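Local coordinates for protein proline dehydrogenase (Deinococcus radiodurans, PDB 4H6Q) that oxidises L-proline to delta-1-pyrroline-5-carboxylate with FAD as cofactor, passing the electrons to a quinone in the first step of proline breakdown to glutamate, at residues Y96-S102 and F133-E139; T147-F151 and V163-L167. One frame throughout, in Å; residues are numbered along the deposited sequence.

Contact 1 (Y96-S102 and F133-E139); sequences YVSIKLS and FICLDME. With FAD (flavin-adenine dinucleotide), chain C; TFB (tetrahydrofuran-2-carboxylic acid), chain D.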
ATOM      1  N   TYR A  96       2.945   9.797   4.461  1.00  9.69           N
ATOM      2  CA  TYR A  96       1.963   8.815   3.990  1.00  8.34           C
ATOM      3  C   TYR A  96       2.789   7.551   3.798  1.00  7.60           C
ATOM      4  O   TYR A  96       3.666   7.534   2.938  1.00  9.09           O
ATOM      5  CB  TYR A  96       1.327   9.284   2.684  1.00  8.11           C
ATOM      6  CG  TYR A  96       0.164   8.456   2.207  1.00  8.12           C
ATOM      7  CD1 TYR A  96      -1.099   9.050   2.088  1.00  8.77           C
ATOM      8  CD2 TYR A  96       0.304   7.088   1.875  1.00  8.80           C
ATOM      9  CE1 TYR A  96      -2.207   8.329   1.581  1.00  9.12           C
ATOM     10  CE2 TYR A  96      -0.818   6.337   1.431  1.00  8.90           C
ATOM     11  CZ  TYR A  96      -2.042   6.970   1.266  1.00  8.33           C
ATOM     12  OH  TYR A  96      -3.103   6.235   0.754  1.00  9.56           O
ATOM     13  N   VAL A  97       2.545   6.544   4.637  1.00  8.24           N
ATOM     14  CA  VAL A  97       3.406   5.363   4.713  1.00  8.07           C
ATOM     15  C   VAL A  97       2.514   4.119   4.733  1.00  8.27           C
ATOM     16  O   VAL A  97       1.493   4.086   5.456  1.00  9.59           O
ATOM     17  CB  VAL A  97       4.319   5.416   5.992  1.00  8.85           C
ATOM     18  CG1 VAL A  97       5.093   4.145   6.179  1.00 10.83           C
ATOM     19  CG2 VAL A  97       5.238   6.632   5.957  1.00 10.45           C
ATOM     20  N   SER A  98       2.959   3.081   4.009  1.00  8.22           N
ATOM     21  CA  SER A  98       2.324   1.765   4.038  1.00  7.86           C
ATOM     22  C   SER A  98       3.177   0.813   4.796  1.00  8.73           C
ATOM     23  O   SER A  98       4.391   0.741   4.553  1.00 10.84           O
ATOM     24  CB  SER A  98       2.068   1.261   2.606  1.00  9.00           C
ATOM     25  OG  SER A  98       1.093   2.081   1.922  1.00  9.07           O
ATOM     26  N   ILE A  99       2.542   0.085   5.709  1.00  8.33           N
ATOM     27  CA  ILE A  99       3.226  -0.957   6.485  1.00  9.27           C
ATOM     28  C   ILE A  99       2.537  -2.285   6.281  1.00 10.00           C
ATOM     29  O   ILE A  99       1.311  -2.374   6.102  1.00 10.08           O
ATOM     30  CB  ILE A  99       3.314  -0.620   7.998  1.00  9.28           C
ATOM     31  CG1 ILE A  99       1.932  -0.560   8.669  1.00 10.10           C
ATOM     32  CG2 ILE A  99       4.090   0.715   8.189  1.00 11.30           C
ATOM     33  CD1 ILE A  99       1.994  -0.333  10.195  1.00 12.26           C
ATOM     34  N   LYS A 100       3.344  -3.356   6.350  1.00 11.49           N
ATOM     35  CA  LYS A 100       2.850  -4.736   6.447  1.00 11.45           C
ATOM     36  C   LYS A 100       2.876  -5.122   7.910  1.00 11.30           C
ATOM     37  O   LYS A 100       3.930  -5.046   8.565  1.00 11.83           O
ATOM     38  CB  LYS A 100       3.790  -5.676   5.656  1.00 12.46           C
ATOM     39  CG  LYS A 100       3.506  -5.570   4.151  1.00 12.86           C
ATOM     40  CD  LYS A 100       4.528  -6.348   3.348  1.00 14.45           C
ATOM     41  CE  LYS A 100       4.161  -6.361   1.863  1.00 13.67           C
ATOM     42  NZ  LYS A 100       4.042  -5.021   1.228  1.00 16.02           N
ATOM     43  N   LEU A 101       1.740  -5.514   8.480  1.00 11.73           N
ATOM     44  CA  LEU A 101       1.769  -5.781   9.912  1.00 11.79           C
ATOM     45  C   LEU A 101       2.662  -7.001  10.289  1.00 11.21           C
ATOM     46  O   LEU A 101       3.109  -7.135  11.433  1.00 12.48           O
ATOM     47  CB  LEU A 101       0.357  -5.918  10.485  1.00 12.10           C
ATOM     48  CG  LEU A 101      -0.394  -4.554  10.549  1.00 11.92           C
ATOM     49  CD1 LEU A 101      -1.878  -4.762  10.734  1.00 14.21           C
ATOM     50  CD2 LEU A 101       0.181  -3.631  11.622  1.00 13.74           C
ATOM     51  N   SER A 102       2.922  -7.909   9.327  1.00 11.49           N
ATOM     52  CA  SER A 102       3.872  -8.990   9.593  1.00 13.05           C
ATOM     53  C   SER A 102       5.312  -8.489   9.761  1.00 12.93           C
ATOM     54  O   SER A 102       6.168  -9.234  10.258  1.00 14.99           O
ATOM     55  CB  SER A 102       3.852 -10.013   8.456  1.00 13.66           C
ATOM     56  OG  SER A 102       4.587  -9.527   7.346  1.00 13.70           O
ATOM     57  N   PHE A 133      -0.686   9.834   7.432  1.00 11.57           N
ATOM     58  CA  PHE A 133      -1.579   8.730   7.150  1.00 10.09           C
ATOM     59  C   PHE A 133      -0.794   7.426   7.059  1.00  8.92           C
ATOM     60  O   PHE A 133       0.301   7.420   6.423  1.00  9.88           O
ATOM     61  CB  PHE A 133      -2.311   8.992   5.817  1.00 10.51           C
ATOM     62  CG  PHE A 133      -3.311   7.937   5.435  1.00  9.39           C
ATOM     63  CD1 PHE A 133      -4.624   8.005   5.891  1.00 12.12           C
ATOM     64  CD2 PHE A 133      -2.935   6.889   4.600  1.00 10.52           C
ATOM     65  CE1 PHE A 133      -5.565   7.029   5.481  1.00 12.54           C
ATOM     66  CE2 PHE A 133      -3.846   5.932   4.204  1.00 12.48           C
ATOM     67  CZ  PHE A 133      -5.155   5.997   4.652  1.00 13.55           C
ATOM     68  N   ILE A 134      -1.365   6.338   7.594  1.00  8.37           N
ATOM     69  CA  ILE A 134      -0.743   5.013   7.460  1.00  7.91           C
ATOM     70  C   ILE A 134      -1.726   4.089   6.789  1.00  8.18           C
ATOM     71  O   ILE A 134      -2.889   4.006   7.221  1.00  9.13           O
ATOM     72  CB  ILE A 134      -0.429   4.431   8.864  1.00  8.42           C
ATOM     73  CG1 ILE A 134       0.560   5.315   9.659  1.00  8.95           C
ATOM     74  CG2 ILE A 134       0.092   2.991   8.762  1.00 10.37           C
ATOM     75  CD1 ILE A 134       1.925   5.576   8.914  1.00  9.25           C
ATOM     76  N   CYS A 135      -1.255   3.362   5.768  1.00  8.14           N
ATOM     77  CA  CYS A 135      -2.028   2.269   5.207  1.00  8.75           C
ATOM     78  C   CYS A 135      -1.521   0.921   5.736  1.00  7.90           C
ATOM     79  O   CYS A 135      -0.303   0.671   5.700  1.00  9.86           O
ATOM     80  CB  CYS A 135      -1.970   2.269   3.666  1.00  9.02           C
ATOM     81  SG  CYS A 135      -2.933   0.884   2.948  1.00 10.05           S
ATOM     82  N   LEU A 136      -2.433   0.076   6.218  1.00  8.06           N
ATOM     83  CA  LEU A 136      -2.134  -1.327   6.554  1.00  8.91           C
ATOM     84  C   LEU A 136      -2.292  -2.143   5.272  1.00  9.23           C
ATOM     85  O   LEU A 136      -3.424  -2.417   4.819  1.00 10.16           O
ATOM     86  CB  LEU A 136      -3.097  -1.846   7.629  1.00  9.48           C
ATOM     87  CG  LEU A 136      -3.233  -0.896   8.843  1.00  9.85           C
ATOM     88  CD1 LEU A 136      -4.290  -1.425   9.793  1.00 12.14           C
ATOM     89  CD2 LEU A 136      -1.896  -0.683   9.578  1.00 11.19           C
ATOM     90  N   ASP A 137      -1.150  -2.522   4.648  1.00  9.81           N
ATOM     91  CA  ASP A 137      -1.185  -3.355   3.434  1.00  9.86           C
ATOM     92  C   ASP A 137      -1.879  -4.698   3.765  1.00 11.04           C
ATOM     93  O   ASP A 137      -1.867  -5.178   4.910  1.00 11.91           O
ATOM     94  CB  ASP A 137       0.236  -3.655   2.973  1.00  9.22           C
ATOM     95  CG  ASP A 137       0.918  -2.500   2.273  1.00  9.40           C
ATOM     96  OD1 ASP A 137       0.289  -1.468   1.945  1.00 11.68           O
ATOM     97  OD2 ASP A 137       2.169  -2.687   2.028  1.00 11.46           O
ATOM     98  N   MET A 138      -2.495  -5.294   2.762  1.00 10.51           N
ATOM     99  CA  MET A 138      -3.076  -6.619   2.961  1.00 10.59           C
ATOM    100  C   MET A 138      -2.140  -7.719   2.475  1.00 10.42           C
ATOM    101  O   MET A 138      -1.699  -7.709   1.312  1.00 11.68           O
ATOM    102  CB  MET A 138      -4.460  -6.750   2.314  1.00 12.14           C
ATOM    103  CG  MET A 138      -5.234  -7.996   2.821  1.00 11.71           C
ATOM    104  SD  MET A 138      -5.638  -7.940   4.600  1.00 12.88           S
ATOM    105  CE  MET A 138      -6.876  -6.671   4.666  1.00 15.17           C
ATOM    106  N   GLU A 139      -1.788  -8.652   3.362  1.00 10.84           N
ATOM    107  CA  GLU A 139      -0.898  -9.742   3.040  1.00 12.06           C
ATOM    108  C   GLU A 139      -1.700 -10.978   2.626  1.00 12.57           C
ATOM    109  O   GLU A 139      -2.779 -10.820   2.036  1.00 13.13           O
ATOM    110  CB  GLU A 139       0.108  -9.952   4.204  1.00 13.50           C
ATOM    111  CG  GLU A 139       0.920  -8.638   4.462  1.00 12.67           C
ATOM    112  CD  GLU A 139       1.972  -8.805   5.533  1.00 13.99           C
ATOM    113  OE1 GLU A 139       1.680  -8.489   6.723  1.00 14.90           O
ATOM    114  OE2 GLU A 139       3.099  -9.268   5.193  1.00 14.58           O
TER
HETATM  115  PA  FAD C2001      -2.292  -6.790 -13.981  0.55 14.40           P
HETATM  116  O1A FAD C2001      -3.591  -7.307 -14.609  0.55 15.96           O
HETATM  117  O2A FAD C2001      -1.429  -7.759 -13.283  0.55 18.64           O
HETATM  118  O5B FAD C2001      -1.386  -6.054 -14.926  0.55 12.22           O
HETATM  119  C5B FAD C2001      -1.898  -4.999 -15.724  0.55 12.38           C
HETATM  120  C4B FAD C2001      -0.852  -4.370 -16.620  0.55 11.53           C
HETATM  121  O4B FAD C2001      -0.043  -3.548 -15.812  0.55 10.79           O
HETATM  122  C3B FAD C2001       0.099  -5.336 -17.229  0.55 13.61           C
HETATM  123  O3B FAD C2001      -0.376  -5.977 -18.401  0.55 16.46           O
HETATM  124  C2B FAD C2001       1.276  -4.466 -17.452  0.55 11.61           C
HETATM  125  O2B FAD C2001       1.079  -3.571 -18.526  0.55 15.55           O
HETATM  126  C1B FAD C2001       1.300  -3.684 -16.178  0.55 10.69           C
HETATM  127  N9A FAD C2001       2.035  -4.337 -15.095  0.55  9.62           N
HETATM  128  C8A FAD C2001       1.521  -4.733 -13.861  0.55 10.01           C
HETATM  129  N7A FAD C2001       2.458  -5.291 -13.094  0.55  9.02           N
HETATM  130  C5A FAD C2001       3.647  -5.239 -13.816  0.55  7.85           C
HETATM  131  C6A FAD C2001       4.940  -5.659 -13.564  0.55  9.64           C
HETATM  132  N6A FAD C2001       5.300  -6.268 -12.325  0.55 10.71           N
HETATM  133  N1A FAD C2001       5.866  -5.465 -14.516  0.55 10.89           N
HETATM  134  C2A FAD C2001       5.573  -4.880 -15.695  0.55 12.06           C
HETATM  135  N3A FAD C2001       4.335  -4.460 -15.999  0.55 10.34           N
HETATM  136  C4A FAD C2001       3.393  -4.623 -15.076  0.55  9.21           C
HETATM  137  N1  FAD C2001      -1.754  -6.434  -3.514  0.55  8.53           N
HETATM  138  C2  FAD C2001      -1.878  -6.985  -2.276  0.55  8.69           C
HETATM  139  O2  FAD C2001      -2.214  -8.252  -2.223  0.55  7.61           O
HETATM  140  N3  FAD C2001      -1.689  -6.274  -1.123  0.55  9.52           N
HETATM  141  C4  FAD C2001      -1.345  -4.927  -1.156  0.55  9.88           C
HETATM  142  O4  FAD C2001      -1.144  -4.247  -0.010  0.55 10.22           O
HETATM  143  C4X FAD C2001      -1.192  -4.286  -2.464  0.55  9.57           C
HETATM  144  N5  FAD C2001      -0.855  -2.960  -2.561  0.55  8.53           N
HETATM  145  C5X FAD C2001      -0.768  -2.417  -3.823  0.55  6.88           C
HETATM  146  C6  FAD C2001      -0.436  -1.060  -3.957  0.55  6.56           C
HETATM  147  C7  FAD C2001      -0.370  -0.470  -5.245  0.55  7.52           C
HETATM  148  C7M FAD C2001      -0.010   1.006  -5.393  0.55  9.74           C
HETATM  149  C8  FAD C2001      -0.641  -1.272  -6.381  0.55  6.68           C
HETATM  150  C8M FAD C2001      -0.588  -0.685  -7.766  0.55  6.42           C
HETATM  151  C9  FAD C2001      -0.936  -2.636  -6.237  0.55  7.04           C
HETATM  152  C9A FAD C2001      -1.020  -3.198  -4.978  0.55  8.79           C
HETATM  153  N10 FAD C2001      -1.355  -4.562  -4.867  0.55 11.44           N
HETATM  154  C10 FAD C2001      -1.431  -5.113  -3.611  0.55  9.36           C
HETATM  155  C1' FAD C2001      -1.661  -5.386  -6.025  0.55 13.33           C
HETATM  156  C2' FAD C2001      -0.570  -6.269  -6.546  0.55 16.62           C
HETATM  157  O2' FAD C2001       0.650  -5.588  -6.281  0.55 17.79           O
HETATM  158  C3' FAD C2001      -1.156  -6.492  -7.962  0.55 19.73           C
HETATM  159  O3' FAD C2001      -1.864  -7.683  -8.137  0.55 17.45           O
HETATM  160  C4' FAD C2001      -0.266  -6.257  -9.119  0.55 21.36           C
HETATM  161  O4' FAD C2001       0.139  -4.940  -8.995  0.55 21.81           O
HETATM  162  C5' FAD C2001      -1.064  -6.480 -10.396  0.55 18.59           C
HETATM  163  O5' FAD C2001      -0.933  -5.353 -11.206  0.55 13.44           O
HETATM  164  P   FAD C2001      -2.177  -4.645 -11.902  0.55 10.42           P
HETATM  165  O1P FAD C2001      -3.438  -4.317 -11.044  0.55  9.51           O
HETATM  166  O2P FAD C2001      -1.492  -3.541 -12.750  0.55 13.71           O
HETATM  167  O3P FAD C2001      -2.688  -5.639 -13.067  0.55 13.05           O
HETATM  168  OA  TFB D2002       1.859  -4.906  -1.457  1.00 14.14           O
HETATM  169  CA  TFB D2002       2.359  -5.367  -2.706  1.00 13.25           C
HETATM  170  C   TFB D2002       3.662  -6.115  -2.518  1.00 14.02           C
HETATM  171  OB  TFB D2002       4.102  -6.814  -3.469  1.00 14.79           O
HETATM  172  CB  TFB D2002       2.586  -4.179  -3.541  1.00 13.64           C
HETATM  173  CG  TFB D2002       2.745  -3.101  -2.571  1.00 13.68           C
HETATM  174  CD  TFB D2002       2.078  -3.505  -1.315  1.00 13.90           C
HETATM  175  OXT TFB D2002       4.328  -6.061  -1.420  1.00 14.34           O
HETATM  176  O   HOH W   1      -0.817  -5.561   7.363  1.00 15.89           O
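Strands 96-99 and 133-136 are parallel neighbours in the beta8-alpha8 barrel, their axes 4.6 Å apart and inclined by 22°. Four backbone hydrogen bonds set the register, from Val-97 N to Phe-133 O (3.0 Å) through to Asp-137 N to Ile-99 O (2.9 Å). On the face toward the barrel interior, Phe-133 packs over one face of the Tyr-96 ring, CD2 lying 3.4 Å from Tyr-96 CE1 with the planes oblique at 34°; farther along, small Ser-98 and Cys-135 sit side by side. The other face is a row of aliphatic bumps, of which Ile-134 packs on helix 115-129 and Leu-136 meets Phe-151: Ile-134 CD1 reaches across to Val-97 CB (3.8 Å), and the CG1 arm of Ile-99 fills the notch between Ile-134 CG2 (4.0 Å) and Leu-136 CD2 (3.9 Å). Beyond the strands, Glu-139 lies against Lys-100 and accepts hydrogen bonds from Ser-102 N at OE1 (2.9 Å) and from Ser-102 OG at OE2 (2.6 Å), while water 1 joins Leu-101 N to Asp-137 O. Asp-137, probably an active-site residue, forms a salt bridge with Arg-189 through OD1 and a hydrogen bond with Tyr-280 through OD2. Met-138 turns away, its O accepting from FAD N3 at 2.8 Å. Lys-100 NZ bridges Asp-137 OD2 (3.1 Å) and the carboxylate of the bound tetrahydrofuran-2-carboxylic acid, 2.9 Å from TFB OXT.

Contact 2 (T147-F151 and V163-L167); sequences TLEQF and VGTVL. With FAD (flavin-adenine dinucleotide), chain C.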
ATOM      1  N   THR A 147      -6.062  -8.584  10.414  1.00 12.76           N
ATOM      2  CA  THR A 147      -5.796  -7.226   9.911  1.00 12.05           C
ATOM      3  C   THR A 147      -7.068  -6.375   9.926  1.00 12.81           C
ATOM      4  O   THR A 147      -7.011  -5.203  10.311  1.00 12.18           O
ATOM      5  CB  THR A 147      -5.200  -7.263   8.498  1.00 11.98           C
ATOM      6  OG1 THR A 147      -3.967  -7.995   8.559  1.00 13.04           O
ATOM      7  CG2 THR A 147      -4.928  -5.875   7.925  1.00 12.93           C
ATOM      8  N   LEU A 148      -8.211  -6.921   9.529  1.00 12.74           N
ATOM      9  CA  LEU A 148      -9.461  -6.144   9.553  1.00 12.54           C
ATOM     10  C   LEU A 148      -9.964  -5.832  10.972  1.00 13.40           C
ATOM     11  O   LEU A 148     -10.512  -4.739  11.219  1.00 13.32           O
ATOM     12  CB  LEU A 148     -10.566  -6.815   8.715  1.00 13.49           C
ATOM     13  CG  LEU A 148     -10.257  -6.871   7.210  1.00 16.04           C
ATOM     14  CD1 LEU A 148     -11.430  -7.516   6.462  1.00 18.40           C
ATOM     15  CD2 LEU A 148      -9.887  -5.517   6.574  1.00 16.72           C
ATOM     16  N   GLU A 149      -9.756  -6.752  11.914  1.00 13.57           N
ATOM     17  CA  GLU A 149     -10.044  -6.501  13.318  1.00 14.93           C
ATOM     18  C   GLU A 149      -9.163  -5.376  13.862  1.00 13.50           C
ATOM     19  O   GLU A 149      -9.634  -4.428  14.524  1.00 14.50           O
ATOM     20  CB  GLU A 149      -9.830  -7.757  14.146  1.00 17.01           C
ATOM     21  N   GLN A 150      -7.860  -5.464  13.584  1.00 14.38           N
ATOM     22  CA  GLN A 150      -6.921  -4.457  14.064  1.00 13.99           C
ATOM     23  C   GLN A 150      -7.177  -3.104  13.390  1.00 12.11           C
ATOM     24  O   GLN A 150      -7.109  -2.043  14.048  1.00 12.51           O
ATOM     25  CB  GLN A 150      -5.491  -4.920  13.882  1.00 14.60           C
ATOM     26  CG  GLN A 150      -5.135  -6.121  14.750  1.00 14.16           C
ATOM     27  CD  GLN A 150      -3.735  -6.669  14.535  1.00 15.11           C
ATOM     28  OE1 GLN A 150      -3.175  -6.594  13.450  1.00 15.27           O
ATOM     29  NE2 GLN A 150      -3.161  -7.226  15.602  1.00 17.84           N
ATOM     30  N   PHE A 151      -7.513  -3.125  12.095  1.00 12.05           N
ATOM     31  CA  PHE A 151      -7.916  -1.890  11.401  1.00 11.81           C
ATOM     32  C   PHE A 151      -9.092  -1.205  12.097  1.00 11.49           C
ATOM     33  O   PHE A 151      -9.040   0.011  12.384  1.00 12.06           O
ATOM     34  CB  PHE A 151      -8.248  -2.171   9.942  1.00 11.87           C
ATOM     35  CG  PHE A 151      -8.755  -0.972   9.219  1.00 11.06           C
ATOM     36  CD1 PHE A 151      -7.926   0.149   9.010  1.00 11.53           C
ATOM     37  CD2 PHE A 151     -10.049  -0.955   8.719  1.00 11.35           C
ATOM     38  CE1 PHE A 151      -8.415   1.271   8.355  1.00 11.68           C
ATOM     39  CE2 PHE A 151     -10.534   0.182   8.046  1.00 12.40           C
ATOM     40  CZ  PHE A 151      -9.708   1.295   7.841  1.00 11.59           C
ATOM     41  N   VAL A 163      -5.699   6.353   9.286  1.00  9.85           N
ATOM     42  CA  VAL A 163      -5.299   4.958   9.023  1.00  9.65           C
ATOM     43  C   VAL A 163      -6.272   4.387   8.034  1.00 10.32           C
ATOM     44  O   VAL A 163      -7.482   4.609   8.146  1.00 11.71           O
ATOM     45  CB  VAL A 163      -5.212   4.115  10.323  1.00 11.16           C
ATOM     46  CG1 VAL A 163      -6.520   4.091  11.127  1.00 14.59           C
ATOM     47  CG2 VAL A 163      -4.732   2.706  10.040  1.00 11.90           C
ATOM     48  N   GLY A 164      -5.742   3.659   7.052  1.00  9.15           N
ATOM     49  CA  GLY A 164      -6.498   3.000   6.002  1.00  8.83           C
ATOM     50  C   GLY A 164      -6.050   1.565   5.824  1.00  7.75           C
ATOM     51  O   GLY A 164      -5.103   1.117   6.505  1.00  9.69           O
ATOM     52  N   THR A 165      -6.700   0.856   4.918  1.00  8.31           N
ATOM     53  CA  THR A 165      -6.249  -0.508   4.616  1.00  9.25           C
ATOM     54  C   THR A 165      -6.519  -0.836   3.142  1.00  8.95           C
ATOM     55  O   THR A 165      -6.684   0.111   2.338  1.00  9.08           O
ATOM     56  CB  THR A 165      -6.803  -1.555   5.637  1.00 10.30           C
ATOM     57  OG1 THR A 165      -6.116  -2.795   5.459  1.00 11.03           O
ATOM     58  CG2 THR A 165      -8.309  -1.803   5.500  1.00 10.64           C
ATOM     59  N   VAL A 166      -6.489  -2.129   2.822  1.00  9.91           N
ATOM     60  CA  VAL A 166      -6.473  -2.625   1.448  1.00  9.42           C
ATOM     61  C   VAL A 166      -7.432  -3.816   1.354  1.00  9.17           C
ATOM     62  O   VAL A 166      -7.508  -4.622   2.298  1.00 11.00           O
ATOM     63  CB  VAL A 166      -5.057  -3.142   1.074  1.00  9.06           C
ATOM     64  CG1 VAL A 166      -5.034  -3.740  -0.328  1.00 10.91           C
ATOM     65  CG2 VAL A 166      -3.977  -2.020   1.256  1.00 10.39           C
ATOM     66  N   LEU A 167      -8.172  -3.929   0.242  1.00  9.21           N
ATOM     67  CA  LEU A 167      -8.924  -5.155  -0.051  1.00 10.05           C
ATOM     68  C   LEU A 167      -8.530  -5.661  -1.410  1.00 10.07           C
ATOM     69  O   LEU A 167      -8.333  -4.870  -2.384  1.00 10.83           O
ATOM     70  CB  LEU A 167     -10.439  -4.968   0.012  1.00 10.77           C
ATOM     71  CG  LEU A 167     -10.964  -4.640   1.413  1.00 11.68           C
ATOM     72  CD1 LEU A 167     -12.398  -4.246   1.355  1.00 12.76           C
ATOM     73  CD2 LEU A 167     -10.788  -5.806   2.385  1.00 13.01           C
TER
HETATM   74  PA  FAD C2001      -2.292  -6.790 -13.981  0.55 14.40           P
HETATM   75  O1A FAD C2001      -3.591  -7.307 -14.609  0.55 15.96           O
HETATM   76  O2A FAD C2001      -1.429  -7.759 -13.283  0.55 18.64           O
HETATM   77  O5B FAD C2001      -1.386  -6.054 -14.926  0.55 12.22           O
HETATM   78  C5B FAD C2001      -1.898  -4.999 -15.724  0.55 12.38           C
HETATM   79  C4B FAD C2001      -0.852  -4.370 -16.620  0.55 11.53           C
HETATM   80  O4B FAD C2001      -0.043  -3.548 -15.812  0.55 10.79           O
HETATM   81  C3B FAD C2001       0.099  -5.336 -17.229  0.55 13.61           C
HETATM   82  O3B FAD C2001      -0.376  -5.977 -18.401  0.55 16.46           O
HETATM   83  C2B FAD C2001       1.276  -4.466 -17.452  0.55 11.61           C
HETATM   84  O2B FAD C2001       1.079  -3.571 -18.526  0.55 15.55           O
HETATM   85  C1B FAD C2001       1.300  -3.684 -16.178  0.55 10.69           C
HETATM   86  N9A FAD C2001       2.035  -4.337 -15.095  0.55  9.62           N
HETATM   87  C8A FAD C2001       1.521  -4.733 -13.861  0.55 10.01           C
HETATM   88  N7A FAD C2001       2.458  -5.291 -13.094  0.55  9.02           N
HETATM   89  C5A FAD C2001       3.647  -5.239 -13.816  0.55  7.85           C
HETATM   90  C6A FAD C2001       4.940  -5.659 -13.564  0.55  9.64           C
HETATM   91  N6A FAD C2001       5.300  -6.268 -12.325  0.55 10.71           N
HETATM   92  N1A FAD C2001       5.866  -5.465 -14.516  0.55 10.89           N
HETATM   93  C2A FAD C2001       5.573  -4.880 -15.695  0.55 12.06           C
HETATM   94  N3A FAD C2001       4.335  -4.460 -15.999  0.55 10.34           N
HETATM   95  C4A FAD C2001       3.393  -4.623 -15.076  0.55  9.21           C
HETATM   96  N1  FAD C2001      -1.754  -6.434  -3.514  0.55  8.53           N
HETATM   97  C2  FAD C2001      -1.878  -6.985  -2.276  0.55  8.69           C
HETATM   98  O2  FAD C2001      -2.214  -8.252  -2.223  0.55  7.61           O
HETATM   99  N3  FAD C2001      -1.689  -6.274  -1.123  0.55  9.52           N
HETATM  100  C4  FAD C2001      -1.345  -4.927  -1.156  0.55  9.88           C
HETATM  101  O4  FAD C2001      -1.144  -4.247  -0.010  0.55 10.22           O
HETATM  102  C4X FAD C2001      -1.192  -4.286  -2.464  0.55  9.57           C
HETATM  103  N5  FAD C2001      -0.855  -2.960  -2.561  0.55  8.53           N
HETATM  104  C5X FAD C2001      -0.768  -2.417  -3.823  0.55  6.88           C
HETATM  105  C6  FAD C2001      -0.436  -1.060  -3.957  0.55  6.56           C
HETATM  106  C7  FAD C2001      -0.370  -0.470  -5.245  0.55  7.52           C
HETATM  107  C7M FAD C2001      -0.010   1.006  -5.393  0.55  9.74           C
HETATM  108  C8  FAD C2001      -0.641  -1.272  -6.381  0.55  6.68           C
HETATM  109  C8M FAD C2001      -0.588  -0.685  -7.766  0.55  6.42           C
HETATM  110  C9  FAD C2001      -0.936  -2.636  -6.237  0.55  7.04           C
HETATM  111  C9A FAD C2001      -1.020  -3.198  -4.978  0.55  8.79           C
HETATM  112  N10 FAD C2001      -1.355  -4.562  -4.867  0.55 11.44           N
HETATM  113  C10 FAD C2001      -1.431  -5.113  -3.611  0.55  9.36           C
HETATM  114  C1' FAD C2001      -1.661  -5.386  -6.025  0.55 13.33           C
HETATM  115  C2' FAD C2001      -0.570  -6.269  -6.546  0.55 16.62           C
HETATM  116  O2' FAD C2001       0.650  -5.588  -6.281  0.55 17.79           O
HETATM  117  C3' FAD C2001      -1.156  -6.492  -7.962  0.55 19.73           C
HETATM  118  O3' FAD C2001      -1.864  -7.683  -8.137  0.55 17.45           O
HETATM  119  C4' FAD C2001      -0.266  -6.257  -9.119  0.55 21.36           C
HETATM  120  O4' FAD C2001       0.139  -4.940  -8.995  0.55 21.81           O
HETATM  121  C5' FAD C2001      -1.064  -6.480 -10.396  0.55 18.59           C
HETATM  122  O5' FAD C2001      -0.933  -5.353 -11.206  0.55 13.44           O
HETATM  123  P   FAD C2001      -2.177  -4.645 -11.902  0.55 10.42           P
HETATM  124  O1P FAD C2001      -3.438  -4.317 -11.044  0.55  9.51           O
HETATM  125  O2P FAD C2001      -1.492  -3.541 -12.750  0.55 13.71           O
HETATM  126  O3P FAD C2001      -2.688  -5.639 -13.067  0.55 13.05           O
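Helix 144-158 packs on the outside of strand 163-168, closing the beta-alpha-beta unit that begins with strand 133-136. The segments 147-151 and 163-167 run nearly antiparallel, at 157°, with axes 9.6 Å apart, and one large side chain, Phe-151, spans much of the gap. Val-163 opens the strand pointing toward the helix; its CG2 lies 4.2 Å from Phe-151 CD1, and its carbonyl oxygen sits at the edge of the ring, 3.5 Å from Phe-151 CE1. At Gly-164, which has no side chain, the ring approaches the backbone itself, Phe-151 CE1 standing 3.5 Å from Gly-164 C. Thr-165 follows, with its methyl over the ring face: CG2 is 3.7 Å from the centroid of Phe-151 and only 10° off the ring normal, a CH-pi contact. Thr-165 CG2 also lies 4.2 Å from Leu-148 CD2, so one methyl touches both helix side chains. Thr-165 OG1 hydrogen-bonds to Leu-136 O of the adjacent strand, while Thr-147 CG2 packs 4.1 Å from Thr-165 OG1. Val-166 faces the other way, into the barrel, where its CG2 is 3.8 Å from FAD O4. Leu-167 bends its end back to the helix, CD2 lying 4.3 Å from Leu-148 CD2. The backbone of Gly-164 bonds to strand 133-136 and that of Thr-165 and Leu-167 to Arg-189 of strand 188-191. With no hydrogen bond between the segments, the placing of helix on strand depends on the fit of side chains.

Both contacts are buried and join successive parts of the barrel. Contact 1 joins two neighbouring strands and the loops that follow them, burying 707 Å² (both sides summed); contact 2 lays a helix against the sheet's outer side and buries 276 Å², counted the same way. They share no segment but meet at neighbouring strands 133-136 and 163-168, with Ile-134 O 2.9 Å from Gly-164 N in a probable hydrogen bond; their centres are 8 Å apart. Contact 1, nearer the chain centre, combines backbone pairing with charged groups at the substrate-analogue site. Contact 2 is largely apolar across its interface and meets FAD through Val-166, whose side chain turns away from the helix.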